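Local coordinates for protein Phthiocerol/phthiodiolone dimycocerosyl transferase (Mycobacterium tuberculosis, PDB 1Q9J) that probably catalyses the last step of phthiocerol dimycocerosate synthesis, transferring mycocerosyl groups from mycocerosic acid synthase onto phthiocerol, phthiodiolone and phenolphthiocerol, at residues H56-S61 with N66-D71; L98-S103 with Y121-M126; A244-E249 with I260-P265; A288-E293 with A304-A309. All blocks are in the same frame, centred on the assembly; numbering follows the deposited sequence.

Overall arrangement
Interactions 1 and 2 lie in one half of the chain and interactions 3 and 4 in the other, on opposite sides of its centre. Interaction 1 is a partly buried hairpin and is rich in hydrogen bonds. It touches interaction 2 through Leu57 N and Gln100 O, a probable hydrogen bond of 3.0 Å. Interaction 2 is buried, has no hydrogen bond across it, and includes His124, the probable catalytic base. Interactions 3 and 4 are also buried. Their centres are about 9 Å apart, and they share one sheet through the neighbouring strands 260-267 and 285-292. Interaction 3 has no hydrogen bond across it and is mainly apolar. Interaction 4 adds one hydrogen bond, at exposed Asp306.

Interaction 1: residues H56-S61 with N66-D71; sequences HLEQSS and NLVADD
His56 ND1 donates to Asp70 OD2 over 2.7 Å, and the bond is almost straight at 176°. OD2 lies in the ring plane, and ND1 approaches it from the syn side, tilted 27° out of the carboxylate plane. On the other side of the ring, NE2 of His56 donates to OE2 of Glu58, 2.6 Å away. The imidazole is therefore gripped by an acid at each nitrogen, which fixes its rotation. A chi1 of 61° places the ring between these two acids and beside Val68.

The backbones form an antiparallel pair. Val68 N reaches His56 O at 2.8 Å, and Asn66 N reaches Glu58 O at 2.7 Å. Glu58 N returns a bond to Asn66 O.

Val68 lies beside His56 on the same face of the sheet, with its CB 3.5 Å from His56 NE2. Its CG2 packs against the extended chain of Glu58. On the opposite face the leucines meet, Leu57 CD2 to Leu67 CD1 at 4.1 Å. Strand 6-9 continues the sheet beyond strand 65-69 of this beta hairpin.

Donation from both ring nitrogens to carboxylates is consistent with a protonated, positively charged His56, which would offset the two acids.

Interaction 2: residues L98-S103 with Y121-M126; sequences LDQSVS and YLHHCM
His123, the first histidine of the HHxxxDG motif, meets Gln100 where strand 117-123 runs into the active-site turn. The next residue, His124, is probably the proton acceptor, and Asp128 of the same motif probably organises the site. The amide end of Gln100 comes to the edge of the His123 ring, with its plane turned 65° from the imidazole. The CG of Gln100 lies out of the ring plane, 3.2 Å from His123 CE1. His123 has its CG opposite the backbone N (chi1 -166°), which sends the ring toward the 98-103 loop. NE2 of His123 makes a weak hydrogen bond to Phe17 O, and Phe23 meets the ring edge-to-face.

Two residues earlier on the strand, Tyr121 points to the same side and packs on Leu98. Leu98 CD2 is 3.9 Å from Tyr121 CD2, and the leucine chain runs roughly perpendicular to the tyrosine. Tyr121 also meets Tyr369 edge-to-face.

The strand belongs to a mixed five-stranded sheet, between strands 105-110 and 23-31. Residues 98-103 form the loop that leads into strand 105-110. The loop turns on Asp99. Its O accepts from Val102 N at 2.9 Å and from Ser103 N at 3.0 Å. Asp99 OD2 takes the hydroxyl of Ser101 from above the carboxylate plane. Past the strand, Met126 N bonds back to His123 O at 3.0 Å, and the ring of His124 stacks with Phe17.

Interaction 3: residues A244-E249 with I260-P265; sequences AILLTE and IPYVYP
Leu246 overlaps one face of the Tyr262 ring. Its CG stands over that face, and its CD1 comes 3.8 Å from Tyr262 CD2. The two side chains meet nearly at right angles. A chi1 of -179° extends Tyr262 from the strand and brings the ring face under Leu246. The other methyl of Leu246, CD2, turns to Ile260 and lies 3.5 Å from its CG2. The side chains of Leu246 and Ile260 run in opposite senses and overlap alongside.

Ile260 reaches further onto the helix. Its CD1 is 3.4 Å from Leu246 O and 3.8 Å from Glu249 CB. Leu246 and Glu249 are three residues apart, so they present one side of helix 237-253. Ile260 and Tyr262, two apart on strand 260-267, both face that side. The two short axes pass 9.8 Å apart and run nearly antiparallel, at 153°. This is a helix packed on the face of a mixed six-stranded sheet. Leu246 also touches Ile307, which brings helix 300-317 to the same cluster.

The Glu249 chain bends at chi2, and its carboxylate is held by partners outside the two segments. OE1 forms a salt bridge with Arg253, and OE2 is hydrogen-bonded to Tyr379 OH. No hydrogen bond joins the helix to the strand here. The fit therefore rests on buried methyl groups, the aromatic face and the aliphatic base of an acid whose charge is met elsewhere.

Interaction 4: residues A288-E293 with A304-A309; sequences ASYLAE and ASDIVA
Strand 288-292 and helix 304-309 come closest at Tyr290 and Ile307, whose CA atoms are 6.9 Å apart. The Tyr290 side chain projects from the strand to the helix. Ile307 lays its CG1 over one face of the ring in a CH-pi contact. That carbon is 3.7 Å from the ring centroid and 28° off the normal, shifted toward the CE2 side of the rim. The CD1 of Ile307 follows, 3.8 Å from Tyr290 CE2.

Strand 285-292 is the outermost strand within this chain of a mixed six-stranded sheet. It pairs antiparallel with strand 260-267, and helix 300-317 packs on its face. Ile307 is shared, as it also touches Tyr264 of strand 260-267. Its side chain lies about 10 Å from that of Arg312, which is probably important for recognising the acyl carrier domain of mycocerosic acid synthase.

At the far end of the ring, Tyr290 OH donates to Asp306 OD2 over 2.8 Å. The oxygen lies at the ring edge, in its plane, and uses its anti lone pair. Ring and carboxylate planes stand 64° apart. This bond sits at the exposed rim, at Asp306, while the ring it holds is buried.

Interaction 1: residues H56-S61 with N66-D71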
loop_
_atom_site.group_PDB
_atom_site.type_symbol
_atom_site.label_atom_id
_atom_site.label_comp_id
_atom_site.label_asym_id
_atom_site.label_seq_id
_atom_site.Cartn_x
_atom_site.Cartn_y
_atom_site.Cartn_z
ATOM N N HIS A 56 -7.926 12.984 -14.461
ATOM C CA HIS A 56 -8.833 11.858 -14.452
ATOM C C HIS A 56 -8.452 10.930 -15.583
ATOM O O HIS A 56 -7.590 11.261 -16.397
ATOM C CB HIS A 56 -10.272 12.319 -14.636
ATOM C CG HIS A 56 -10.523 13.020 -15.931
ATOM N ND1 HIS A 56 -10.384 14.385 -16.078
ATOM C CD2 HIS A 56 -10.861 12.541 -17.152
ATOM C CE1 HIS A 56 -10.623 14.714 -17.335
ATOM N NE2 HIS A 56 -10.915 13.613 -18.007
ATOM N N LEU A 57 -9.107 9.773 -15.639
ATOM C CA LEU A 57 -8.818 8.777 -16.664
ATOM C C LEU A 57 -9.912 8.670 -17.706
ATOM O O LEU A 57 -11.090 8.798 -17.393
ATOM C CB LEU A 57 -8.637 7.409 -16.024
ATOM C CG LEU A 57 -7.456 7.217 -15.094
ATOM C CD1 LEU A 57 -7.780 6.104 -14.140
ATOM C CD2 LEU A 57 -6.201 6.943 -15.887
ATOM N N GLU A 58 -9.500 8.411 -18.940
ATOM C CA GLU A 58 -10.413 8.255 -20.053
ATOM C C GLU A 58 -9.915 7.083 -20.880
ATOM O O GLU A 58 -8.779 7.096 -21.334
ATOM C CB GLU A 58 -10.429 9.527 -20.894
ATOM C CG GLU A 58 -11.127 10.690 -20.210
ATOM C CD GLU A 58 -11.210 11.928 -21.096
ATOM O OE1 GLU A 58 -11.146 11.771 -22.339
ATOM O OE2 GLU A 58 -11.360 13.042 -20.547
ATOM N N GLN A 59 -10.744 6.061 -21.060
ATOM C CA GLN A 59 -10.315 4.911 -21.836
ATOM C C GLN A 59 -10.293 5.243 -23.321
ATOM O O GLN A 59 -11.334 5.488 -23.932
ATOM C CB GLN A 59 -11.231 3.727 -21.573
ATOM C CG GLN A 59 -12.692 4.097 -21.572
ATOM C CD GLN A 59 -13.571 2.937 -21.164
ATOM O OE1 GLN A 59 -13.517 1.860 -21.769
ATOM N NE2 GLN A 59 -14.392 3.146 -20.130
ATOM N N SER A 60 -9.091 5.252 -23.891
ATOM C CA SER A 60 -8.892 5.560 -25.300
ATOM C C SER A 60 -9.519 4.513 -26.202
ATOM O O SER A 60 -9.822 3.394 -25.771
ATOM C CB SER A 60 -7.402 5.634 -25.620
ATOM O OG SER A 60 -6.844 4.331 -25.658
ATOM N N SER A 61 -9.706 4.888 -27.463
ATOM C CA SER A 61 -10.276 3.990 -28.461
ATOM C C SER A 61 -9.363 2.773 -28.570
ATOM O O SER A 61 -9.827 1.649 -28.785
ATOM C CB SER A 61 -10.355 4.698 -29.817
ATOM O OG SER A 61 -11.194 5.844 -29.745
ATOM N N ASN A 66 -6.164 6.895 -20.904
ATOM C CA ASN A 66 -5.530 8.197 -20.952
ATOM C C ASN A 66 -5.699 8.933 -19.646
ATOM O O ASN A 66 -6.747 8.895 -19.018
ATOM C CB ASN A 66 -6.115 9.077 -22.059
ATOM C CG ASN A 66 -5.526 8.784 -23.418
ATOM O OD1 ASN A 66 -4.348 8.467 -23.539
ATOM N ND2 ASN A 66 -6.346 8.904 -24.457
ATOM N N LEU A 67 -4.635 9.597 -19.245
ATOM C CA LEU A 67 -4.645 10.405 -18.059
ATOM C C LEU A 67 -4.884 11.775 -18.697
ATOM O O LEU A 67 -4.028 12.279 -19.439
ATOM C CB LEU A 67 -3.275 10.348 -17.406
ATOM C CG LEU A 67 -3.167 11.059 -16.075
ATOM C CD1 LEU A 67 -3.858 10.230 -14.999
ATOM C CD2 LEU A 67 -1.718 11.276 -15.746
ATOM N N VAL A 68 -6.066 12.342 -18.459
ATOM C CA VAL A 68 -6.427 13.637 -19.025
ATOM C C VAL A 68 -6.332 14.688 -17.947
ATOM O O VAL A 68 -6.715 14.444 -16.802
ATOM C CB VAL A 68 -7.854 13.606 -19.605
ATOM C CG1 VAL A 68 -8.244 14.987 -20.146
ATOM C CG2 VAL A 68 -7.919 12.573 -20.722
ATOM N N ALA A 69 -5.812 15.858 -18.299
ATOM C CA ALA A 69 -5.649 16.913 -17.305
ATOM C C ALA A 69 -6.916 17.706 -17.019
ATOM O O ALA A 69 -7.774 17.891 -17.882
ATOM C CB ALA A 69 -4.528 17.857 -17.733
ATOM N N ASP A 70 -7.012 18.148 -15.773
ATOM C CA ASP A 70 -8.122 18.952 -15.315
ATOM C C ASP A 70 -7.581 20.292 -14.828
ATOM O O ASP A 70 -6.436 20.658 -15.102
ATOM C CB ASP A 70 -8.867 18.254 -14.172
ATOM C CG ASP A 70 -9.733 17.099 -14.651
ATOM O OD1 ASP A 70 -10.449 17.273 -15.654
ATOM O OD2 ASP A 70 -9.704 16.022 -14.024
ATOM N N ASP A 71 -8.417 21.008 -14.090
ATOM C CA ASP A 71 -8.071 22.308 -13.545
ATOM C C ASP A 71 -7.916 22.145 -12.045
ATOM O O ASP A 71 -8.466 21.216 -11.458
ATOM C CB ASP A 71 -9.198 23.288 -13.858
ATOM C CG ASP A 71 -10.512 22.577 -14.151
ATOM O OD1 ASP A 71 -10.620 21.945 -15.230
ATOM O OD2 ASP A 71 -11.430 22.630 -13.300
#

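Interaction 2: residues L98-S103 with Y121-M126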
loop_
_atom_site.group_PDB
_atom_site.type_symbol
_atom_site.label_atom_id
_atom_site.label_comp_id
_atom_site.label_asym_id
_atom_site.label_seq_id
_atom_site.Cartn_x
_atom_site.Cartn_y
_atom_site.Cartn_z
ATOM N N LEU A 98 -16.444 8.006 -5.646
ATOM C CA LEU A 98 -15.132 8.056 -6.274
ATOM C C LEU A 98 -15.304 7.619 -7.711
ATOM O O LEU A 98 -15.910 6.585 -7.973
ATOM C CB LEU A 98 -14.166 7.103 -5.576
ATOM C CG LEU A 98 -14.024 7.300 -4.078
ATOM C CD1 LEU A 98 -13.342 6.095 -3.510
ATOM C CD2 LEU A 98 -13.274 8.578 -3.754
ATOM N N ASP A 99 -14.763 8.396 -8.641
ATOM C CA ASP A 99 -14.889 8.056 -10.048
ATOM C C ASP A 99 -13.645 8.435 -10.846
ATOM O O ASP A 99 -13.307 9.612 -10.940
ATOM C CB ASP A 99 -16.103 8.772 -10.634
ATOM C CG ASP A 99 -16.357 8.402 -12.077
ATOM O OD1 ASP A 99 -17.248 9.007 -12.703
ATOM O OD2 ASP A 99 -15.671 7.498 -12.587
ATOM N N GLN A 100 -12.979 7.432 -11.417
ATOM C CA GLN A 100 -11.778 7.639 -12.226
ATOM C C GLN A 100 -11.951 8.697 -13.300
ATOM O O GLN A 100 -11.119 9.592 -13.445
ATOM C CB GLN A 100 -11.387 6.366 -12.955
ATOM C CG GLN A 100 -11.039 5.210 -12.088
ATOM C CD GLN A 100 -10.635 4.005 -12.920
ATOM O OE1 GLN A 100 -9.982 3.090 -12.428
ATOM N NE2 GLN A 100 -11.028 4.001 -14.193
ATOM N N SER A 101 -13.024 8.555 -14.075
ATOM C CA SER A 101 -13.334 9.462 -15.176
ATOM C C SER A 101 -13.503 10.897 -14.718
ATOM O O SER A 101 -13.453 11.814 -15.531
ATOM C CB SER A 101 -14.607 9.006 -15.869
ATOM O OG SER A 101 -15.643 8.867 -14.923
ATOM N N VAL A 102 -13.682 11.091 -13.417
ATOM C CA VAL A 102 -13.860 12.430 -12.888
ATOM C C VAL A 102 -12.660 13.002 -12.133
ATOM O O VAL A 102 -12.024 13.929 -12.606
ATOM C CB VAL A 102 -15.094 12.486 -11.962
ATOM C CG1 VAL A 102 -15.297 13.902 -11.437
ATOM C CG2 VAL A 102 -16.327 12.009 -12.713
ATOM N N SER A 103 -12.355 12.452 -10.963
ATOM C CA SER A 103 -11.248 12.947 -10.141
ATOM C C SER A 103 -10.392 11.777 -9.638
ATOM O O SER A 103 -10.853 10.635 -9.617
ATOM C CB SER A 103 -11.838 13.736 -8.962
ATOM O OG SER A 103 -10.857 14.229 -8.080
ATOM N N TYR A 121 -8.055 10.367 -0.390
ATOM C CA TYR A 121 -8.354 9.332 -1.369
ATOM C C TYR A 121 -7.470 9.594 -2.566
ATOM O O TYR A 121 -7.415 10.710 -3.098
ATOM C CB TYR A 121 -9.814 9.363 -1.795
ATOM C CG TYR A 121 -10.766 9.027 -0.687
ATOM C CD1 TYR A 121 -11.170 9.999 0.218
ATOM C CD2 TYR A 121 -11.270 7.727 -0.543
ATOM C CE1 TYR A 121 -12.055 9.686 1.237
ATOM C CE2 TYR A 121 -12.156 7.402 0.475
ATOM C CZ TYR A 121 -12.545 8.388 1.365
ATOM O OH TYR A 121 -13.406 8.069 2.398
ATOM N N LEU A 122 -6.787 8.546 -2.996
ATOM C CA LEU A 122 -5.847 8.662 -4.082
ATOM C C LEU A 122 -5.935 7.480 -5.015
ATOM O O LEU A 122 -5.848 6.336 -4.590
ATOM C CB LEU A 122 -4.457 8.736 -3.480
ATOM C CG LEU A 122 -3.302 9.130 -4.385
ATOM C CD1 LEU A 122 -3.548 10.492 -5.017
ATOM C CD2 LEU A 122 -2.053 9.137 -3.521
ATOM N N HIS A 123 -6.126 7.745 -6.294
ATOM C CA HIS A 123 -6.183 6.651 -7.229
ATOM C C HIS A 123 -4.801 5.993 -7.277
ATOM O O HIS A 123 -3.775 6.672 -7.426
ATOM C CB HIS A 123 -6.593 7.152 -8.598
ATOM C CG HIS A 123 -6.994 6.054 -9.523
ATOM N ND1 HIS A 123 -8.307 5.681 -9.698
ATOM C CD2 HIS A 123 -6.245 5.171 -10.230
ATOM C CE1 HIS A 123 -8.357 4.606 -10.470
ATOM N NE2 HIS A 123 -7.119 4.280 -10.800
ATOM N N HIS A 124 -4.781 4.670 -7.153
ATOM C CA HIS A 124 -3.525 3.914 -7.127
ATOM C C HIS A 124 -2.631 4.010 -8.377
ATOM O O HIS A 124 -1.452 3.660 -8.335
ATOM C CB HIS A 124 -3.821 2.442 -6.817
ATOM C CG HIS A 124 -2.712 1.728 -6.099
ATOM N ND1 HIS A 124 -1.432 1.635 -6.601
ATOM C CD2 HIS A 124 -2.717 1.002 -4.953
ATOM C CE1 HIS A 124 -0.700 0.882 -5.802
ATOM N NE2 HIS A 124 -1.457 0.484 -4.793
ATOM N N CYS A 125 -3.184 4.502 -9.474
ATOM C CA CYS A 125 -2.403 4.621 -10.677
ATOM C C CYS A 125 -1.468 5.834 -10.532
ATOM O O CYS A 125 -0.606 6.088 -11.366
ATOM C CB CYS A 125 -3.325 4.781 -11.898
ATOM S SG CYS A 125 -3.825 6.526 -12.276
ATOM N N MET A 126 -1.630 6.579 -9.457
ATOM C CA MET A 126 -0.791 7.735 -9.268
ATOM C C MET A 126 0.220 7.569 -8.159
ATOM O O MET A 126 1.070 8.438 -7.956
ATOM C CB MET A 126 -1.668 8.927 -8.969
ATOM C CG MET A 126 -2.613 9.211 -10.115
ATOM S SD MET A 126 -1.754 10.050 -11.474
ATOM C CE MET A 126 -1.426 11.546 -10.594
#

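Interaction 3: residues A244-E249 with I260-P265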
loop_
_atom_site.group_PDB
_atom_site.type_symbol
_atom_site.label_atom_id
_atom_site.label_comp_id
_atom_site.label_asym_id
_atom_site.label_seq_id
_atom_site.Cartn_x
_atom_site.Cartn_y
_atom_site.Cartn_z
ATOM N N ALA A 244 4.438 -16.412 10.273
ATOM C CA ALA A 244 3.196 -16.611 11.003
ATOM C C ALA A 244 2.009 -16.677 10.039
ATOM O O ALA A 244 1.139 -17.545 10.157
ATOM C CB ALA A 244 2.988 -15.489 12.015
ATOM N N ILE A 245 1.966 -15.757 9.086
ATOM C CA ILE A 245 0.893 -15.735 8.108
ATOM C C ILE A 245 0.910 -17.014 7.269
ATOM O O ILE A 245 -0.111 -17.685 7.124
ATOM C CB ILE A 245 1.044 -14.503 7.185
ATOM C CG1 ILE A 245 0.792 -13.249 7.997
ATOM C CG2 ILE A 245 0.091 -14.581 6.004
ATOM C CD1 ILE A 245 1.212 -12.007 7.311
ATOM N N LEU A 246 2.076 -17.351 6.724
ATOM C CA LEU A 246 2.209 -18.537 5.887
ATOM C C LEU A 246 1.899 -19.849 6.614
ATOM O O LEU A 246 1.318 -20.767 6.028
ATOM C CB LEU A 246 3.610 -18.587 5.268
ATOM C CG LEU A 246 3.841 -17.603 4.119
ATOM C CD1 LEU A 246 5.319 -17.483 3.828
ATOM C CD2 LEU A 246 3.075 -18.079 2.885
ATOM N N LEU A 247 2.286 -19.947 7.883
ATOM C CA LEU A 247 2.003 -21.157 8.649
ATOM C C LEU A 247 0.496 -21.324 8.736
ATOM O O LEU A 247 -0.060 -22.327 8.275
ATOM C CB LEU A 247 2.592 -21.051 10.055
ATOM C CG LEU A 247 4.111 -21.184 10.079
ATOM C CD1 LEU A 247 4.615 -21.041 11.489
ATOM C CD2 LEU A 247 4.503 -22.525 9.495
ATOM N N THR A 248 -0.149 -20.318 9.324
ATOM C CA THR A 248 -1.595 -20.296 9.489
ATOM C C THR A 248 -2.343 -20.640 8.204
ATOM O O THR A 248 -3.340 -21.351 8.239
ATOM C CB THR A 248 -2.076 -18.916 9.966
ATOM O OG1 THR A 248 -1.430 -18.580 11.201
ATOM C CG2 THR A 248 -3.588 -18.925 10.165
ATOM N N GLU A 249 -1.866 -20.144 7.068
ATOM C CA GLU A 249 -2.539 -20.434 5.815
ATOM C C GLU A 249 -2.622 -21.928 5.585
ATOM O O GLU A 249 -3.626 -22.428 5.088
ATOM C CB GLU A 249 -1.815 -19.776 4.644
ATOM C CG GLU A 249 -2.178 -18.317 4.421
ATOM C CD GLU A 249 -3.650 -18.124 4.086
ATOM O OE1 GLU A 249 -4.169 -18.870 3.225
ATOM O OE2 GLU A 249 -4.279 -17.217 4.673
ATOM N N ILE A 260 2.448 -23.225 -0.707
ATOM C CA ILE A 260 1.748 -21.962 -0.550
ATOM C C ILE A 260 2.524 -20.841 -1.217
ATOM O O ILE A 260 3.503 -20.337 -0.666
ATOM C CB ILE A 260 1.563 -21.586 0.928
ATOM C CG1 ILE A 260 0.640 -22.593 1.606
ATOM C CG2 ILE A 260 0.992 -20.171 1.038
ATOM C CD1 ILE A 260 0.527 -22.376 3.090
ATOM N N PRO A 261 2.100 -20.445 -2.422
ATOM C CA PRO A 261 2.758 -19.369 -3.172
ATOM C C PRO A 261 2.636 -18.035 -2.437
ATOM O O PRO A 261 1.536 -17.607 -2.095
ATOM C CB PRO A 261 2.020 -19.378 -4.512
ATOM C CG PRO A 261 0.656 -19.885 -4.138
ATOM C CD PRO A 261 0.958 -20.991 -3.174
ATOM N N TYR A 262 3.771 -17.391 -2.188
ATOM C CA TYR A 262 3.783 -16.123 -1.474
ATOM C C TYR A 262 4.328 -14.983 -2.335
ATOM O O TYR A 262 5.203 -15.186 -3.177
ATOM C CB TYR A 262 4.609 -16.281 -0.193
ATOM C CG TYR A 262 4.709 -15.047 0.673
ATOM C CD1 TYR A 262 3.605 -14.231 0.905
ATOM C CD2 TYR A 262 5.904 -14.726 1.308
ATOM C CE1 TYR A 262 3.698 -13.122 1.753
ATOM C CE2 TYR A 262 6.004 -13.629 2.155
ATOM C CZ TYR A 262 4.906 -12.830 2.376
ATOM O OH TYR A 262 5.035 -11.730 3.204
ATOM N N VAL A 263 3.781 -13.786 -2.148
ATOM C CA VAL A 263 4.234 -12.628 -2.909
ATOM C C VAL A 263 4.140 -11.365 -2.066
ATOM O O VAL A 263 3.150 -11.141 -1.370
ATOM C CB VAL A 263 3.395 -12.409 -4.185
ATOM C CG1 VAL A 263 3.968 -11.237 -4.968
ATOM C CG2 VAL A 263 3.371 -13.659 -5.039
ATOM N N TYR A 264 5.185 -10.551 -2.112
ATOM C CA TYR A 264 5.188 -9.299 -1.369
ATOM C C TYR A 264 5.895 -8.225 -2.188
ATOM O O TYR A 264 6.635 -8.525 -3.141
ATOM C CB TYR A 264 5.831 -9.456 0.019
ATOM C CG TYR A 264 7.216 -10.048 0.017
ATOM C CD1 TYR A 264 8.304 -9.329 0.498
ATOM C CD2 TYR A 264 7.441 -11.328 -0.473
ATOM C CE1 TYR A 264 9.582 -9.870 0.487
ATOM C CE2 TYR A 264 8.713 -11.880 -0.487
ATOM C CZ TYR A 264 9.782 -11.146 -0.008
ATOM O OH TYR A 264 11.046 -11.696 -0.040
ATOM N N PRO A 265 5.674 -6.955 -1.827
ATOM C CA PRO A 265 6.273 -5.822 -2.532
ATOM C C PRO A 265 7.753 -5.558 -2.253
ATOM O O PRO A 265 8.248 -5.866 -1.172
ATOM C CB PRO A 265 5.394 -4.664 -2.083
ATOM C CG PRO A 265 5.120 -5.017 -0.642
ATOM C CD PRO A 265 4.813 -6.497 -0.717
#

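Interaction 4: residues A288-E293 with A304-A309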
loop_
_atom_site.group_PDB
_atom_site.type_symbol
_atom_site.label_atom_id
_atom_site.label_comp_id
_atom_site.label_asym_id
_atom_site.label_seq_id
_atom_site.Cartn_x
_atom_site.Cartn_y
_atom_site.Cartn_z
ATOM N N ALA A 288 8.184 -9.873 -5.318
ATOM C CA ALA A 288 9.096 -10.941 -4.966
ATOM C C ALA A 288 8.270 -12.203 -4.735
ATOM O O ALA A 288 7.388 -12.220 -3.875
ATOM C CB ALA A 288 9.861 -10.562 -3.700
ATOM N N SER A 289 8.536 -13.252 -5.511
ATOM C CA SER A 289 7.805 -14.506 -5.349
ATOM C C SER A 289 8.551 -15.429 -4.392
ATOM O O SER A 289 9.743 -15.243 -4.131
ATOM C CB SER A 289 7.611 -15.210 -6.694
ATOM O OG SER A 289 8.847 -15.571 -7.284
ATOM N N TYR A 290 7.838 -16.419 -3.867
ATOM C CA TYR A 290 8.410 -17.369 -2.923
ATOM C C TYR A 290 7.446 -18.510 -2.649
ATOM O O TYR A 290 6.423 -18.307 -1.996
ATOM C CB TYR A 290 8.711 -16.684 -1.601
ATOM C CG TYR A 290 9.160 -17.656 -0.545
ATOM C CD1 TYR A 290 10.419 -18.238 -0.605
ATOM C CD2 TYR A 290 8.315 -18.017 0.499
ATOM C CE1 TYR A 290 10.831 -19.153 0.352
ATOM C CE2 TYR A 290 8.715 -18.934 1.461
ATOM C CZ TYR A 290 9.973 -19.496 1.384
ATOM O OH TYR A 290 10.390 -20.385 2.345
ATOM N N LEU A 291 7.782 -19.707 -3.119
ATOM C CA LEU A 291 6.929 -20.878 -2.917
ATOM C C LEU A 291 7.195 -21.526 -1.563
ATOM O O LEU A 291 8.123 -22.312 -1.426
ATOM C CB LEU A 291 7.176 -21.902 -4.022
ATOM C CG LEU A 291 6.192 -23.060 -4.134
ATOM C CD1 LEU A 291 4.769 -22.527 -4.336
ATOM C CD2 LEU A 291 6.611 -23.939 -5.308
ATOM N N ALA A 292 6.376 -21.196 -0.571
ATOM C CA ALA A 292 6.536 -21.752 0.763
ATOM C C ALA A 292 5.982 -23.167 0.824
ATOM O O ALA A 292 4.868 -23.437 0.367
ATOM C CB ALA A 292 5.839 -20.876 1.786
ATOM N N GLU A 293 6.776 -24.068 1.391
ATOM C CA GLU A 293 6.384 -25.462 1.529
ATOM C C GLU A 293 6.396 -25.816 3.007
ATOM O O GLU A 293 7.400 -26.287 3.540
ATOM C CB GLU A 293 7.350 -26.344 0.741
ATOM C CG GLU A 293 7.458 -25.922 -0.716
ATOM C CD GLU A 293 8.387 -26.796 -1.520
ATOM O OE1 GLU A 293 9.549 -26.979 -1.093
ATOM O OE2 GLU A 293 7.959 -27.282 -2.589
ATOM N N ALA A 304 11.044 -18.212 8.036
ATOM C CA ALA A 304 11.360 -16.797 7.998
ATOM C C ALA A 304 12.698 -16.526 7.317
ATOM O O ALA A 304 12.788 -15.697 6.406
ATOM C CB ALA A 304 11.378 -16.237 9.407
ATOM N N SER A 305 13.739 -17.232 7.757
ATOM C CA SER A 305 15.089 -17.052 7.212
ATOM C C SER A 305 15.218 -17.436 5.750
ATOM O O SER A 305 15.921 -16.774 4.984
ATOM C CB SER A 305 16.105 -17.850 8.036
ATOM O OG SER A 305 16.340 -17.212 9.287
ATOM N N ASP A 306 14.536 -18.506 5.360
ATOM C CA ASP A 306 14.600 -18.944 3.981
ATOM C C ASP A 306 14.006 -17.873 3.064
ATOM O O ASP A 306 14.549 -17.580 1.992
ATOM C CB ASP A 306 13.857 -20.264 3.816
ATOM C CG ASP A 306 14.038 -20.851 2.439
ATOM O OD1 ASP A 306 15.199 -20.966 1.981
ATOM O OD2 ASP A 306 13.021 -21.201 1.808
ATOM N N ILE A 307 12.890 -17.288 3.488
ATOM C CA ILE A 307 12.254 -16.240 2.702
ATOM C C ILE A 307 13.241 -15.089 2.527
ATOM O O ILE A 307 13.598 -14.725 1.403
ATOM C CB ILE A 307 10.981 -15.689 3.392
ATOM C CG1 ILE A 307 9.989 -16.821 3.650
ATOM C CG2 ILE A 307 10.324 -14.619 2.503
ATOM C CD1 ILE A 307 8.692 -16.370 4.293
ATOM N N VAL A 308 13.679 -14.523 3.647
ATOM C CA VAL A 308 14.611 -13.413 3.602
ATOM C C VAL A 308 15.815 -13.692 2.734
ATOM O O VAL A 308 16.303 -12.804 2.038
ATOM C CB VAL A 308 15.176 -13.057 4.964
ATOM C CG1 VAL A 308 16.205 -11.950 4.793
ATOM C CG2 VAL A 308 14.084 -12.630 5.900
ATOM N N ALA A 309 16.314 -14.917 2.783
ATOM C CA ALA A 309 17.481 -15.252 1.993
ATOM C C ALA A 309 17.121 -15.254 0.527
ATOM O O ALA A 309 17.806 -14.635 -0.278
ATOM C CB ALA A 309 18.033 -16.609 2.414
#